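Local coordinates for protein peptidase, C14 family (Geobacter sulfurreducens PCA, PDB 3BIJ) that is uncharacterised but belongs to the caspase-like C14 peptidases and is therefore probably a cysteine-type endopeptidase, at residues Gly225-Val230 and Arg241-Ala246. Numbering follows the deposited sequence.
Sequences GQLLRV and RSFHKA
Phe243 reaches from helix 240-250 across to Leu227 and Val230, one turn apart on helix 222-231, and its ring meets both residues. The axes of the two segments approach to 10.0 Å at their closest and their N-to-C directions differ by 120°, a gap that suits a long aromatic side chain. With CG anti to the backbone N (chi1 -172°), the ring swings out from its own helix and puts its far end against Leu227. There Phe243 CZ lies 3.8 Å from Leu227 CG, and Leu227 CD2 is close by. The Leu227 branch meets the ring obliquely, and beta-branched Val230 sets its CG2 methyl obliquely beside the ring near Phe243 CD1, although its exact spacing is doubtful. Tyr236 and Pro274 also pack on Phe243, enclosing it further. Shortened to an alanine, this position would probably leave the Leu227 branch without its ring partner and open a gap between the helices. One turn on, Ala246 faces Val230, and the backbones come nearest here, with CA atoms 6.9 Å apart. A small residue fits such an approach: Val230 CG1 rests 4.4 Å from Ala246 CB and 3.9 Å from Ala246 O. Ile247 extends the apolar surface by touching both Leu227 and Val230. Joining two successive helices of the caspase-like domain, with Leu227 also packed on Met36 of helix 29-42, the contact is thus apolar in its side chains, depending on shape and burial rather than on polar bonds between the segments.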
# COMPACT_ATOMS: atom_id res chain seq x y z
N GLY A 225 -14.70 -16.59 16.04
CA GLY A 225 -13.89 -16.02 17.10
C GLY A 225 -14.60 -14.87 17.79
O GLY A 225 -14.58 -14.77 19.01
N GLN A 226 -15.23 -13.99 17.01
CA GLN A 226 -15.93 -12.88 17.61
C GLN A 226 -17.25 -13.32 18.23
O GLN A 226 -17.74 -12.69 19.18
CB GLN A 226 -16.18 -11.78 16.59
CG GLN A 226 -14.89 -11.15 16.14
CD GLN A 226 -14.08 -10.61 17.30
OE1 GLN A 226 -12.86 -10.74 17.34
NE2 GLN A 226 -14.75 -9.98 18.26
N LEU A 227 -17.83 -14.39 17.70
CA LEU A 227 -19.07 -14.90 18.28
C LEU A 227 -18.71 -15.33 19.71
O LEU A 227 -19.38 -14.95 20.66
CB LEU A 227 -19.61 -16.08 17.45
CG LEU A 227 -20.90 -16.81 17.85
CD1 LEU A 227 -21.47 -17.65 16.68
CD2 LEU A 227 -20.61 -17.69 19.04
N LEU A 228 -17.64 -16.10 19.86
CA LEU A 228 -17.22 -16.55 21.18
C LEU A 228 -16.84 -15.38 22.09
O LEU A 228 -17.06 -15.42 23.30
CB LEU A 228 -16.04 -17.51 21.08
CG LEU A 228 -16.34 -18.77 20.28
CD1 LEU A 228 -15.06 -19.57 20.04
CD2 LEU A 228 -17.36 -19.58 21.01
N ARG A 229 -16.28 -14.33 21.52
CA ARG A 229 -15.89 -13.20 22.35
C ARG A 229 -17.07 -12.42 22.94
O ARG A 229 -17.00 -11.98 24.09
CB ARG A 229 -14.95 -12.26 21.56
CG ARG A 229 -14.62 -10.96 22.29
CD ARG A 229 -13.17 -10.52 22.13
NE ARG A 229 -12.30 -11.16 23.11
CZ ARG A 229 -11.18 -10.61 23.58
NH1 ARG A 229 -10.44 -11.26 24.48
NH2 ARG A 229 -10.80 -9.41 23.17
N VAL A 230 -18.16 -12.23 22.18
CA VAL A 230 -19.31 -11.51 22.72
C VAL A 230 -20.11 -12.45 23.59
O VAL A 230 -20.72 -12.03 24.56
CB VAL A 230 -20.24 -10.94 21.61
CG1 VAL A 230 -19.44 -10.09 20.64
CG2 VAL A 230 -20.92 -12.08 20.88
N ARG A 241 -30.95 -10.81 17.85
CA ARG A 241 -30.66 -9.60 17.10
C ARG A 241 -29.54 -8.85 17.76
O ARG A 241 -28.58 -8.47 17.10
CB ARG A 241 -31.91 -8.72 17.00
CG ARG A 241 -33.03 -9.40 16.25
CD ARG A 241 -34.20 -8.48 15.84
NE ARG A 241 -34.37 -8.67 14.45
CZ ARG A 241 -35.34 -9.03 13.62
NH1 ARG A 241 -34.92 -9.05 12.38
NH2 ARG A 241 -36.61 -9.33 13.89
N SER A 242 -29.63 -8.65 19.07
CA SER A 242 -28.57 -7.94 19.77
C SER A 242 -27.25 -8.69 19.69
O SER A 242 -26.19 -8.07 19.59
CB SER A 242 -28.94 -7.76 21.24
OG SER A 242 -30.10 -6.97 21.34
N PHE A 243 -27.32 -10.02 19.72
CA PHE A 243 -26.13 -10.85 19.66
C PHE A 243 -25.43 -10.56 18.33
O PHE A 243 -24.23 -10.24 18.28
CB PHE A 243 -26.54 -12.31 19.76
CG PHE A 243 -25.40 -13.26 19.89
CD1 PHE A 243 -24.41 -13.07 20.85
CD2 PHE A 243 -25.33 -14.39 19.07
CE1 PHE A 243 -23.39 -13.99 21.00
CE2 PHE A 243 -24.32 -15.32 19.20
CZ PHE A 243 -23.34 -15.12 20.17
N HIS A 244 -26.21 -10.63 17.26
CA HIS A 244 -25.72 -10.38 15.93
C HIS A 244 -25.14 -8.96 15.80
O HIS A 244 -24.02 -8.79 15.33
CB HIS A 244 -26.88 -10.59 14.95
CG HIS A 244 -26.57 -10.15 13.55
ND1 HIS A 244 -25.67 -10.81 12.75
CD2 HIS A 244 -27.04 -9.11 12.82
CE1 HIS A 244 -25.59 -10.20 11.58
NE2 HIS A 244 -26.41 -9.17 11.60
N LYS A 245 -25.88 -7.96 16.25
CA LYS A 245 -25.41 -6.57 16.16
C LYS A 245 -24.11 -6.33 16.92
O LYS A 245 -23.25 -5.56 16.48
CB LYS A 245 -26.49 -5.60 16.67
CG LYS A 245 -27.72 -5.54 15.78
CD LYS A 245 -28.78 -4.58 16.32
CE LYS A 245 -28.30 -3.12 16.29
NZ LYS A 245 -28.13 -2.59 14.89
N ALA A 246 -23.95 -7.01 18.05
CA ALA A 246 -22.74 -6.88 18.86
C ALA A 246 -21.54 -7.52 18.16
O ALA A 246 -20.40 -7.08 18.33
CB ALA A 246 -22.96 -7.52 20.24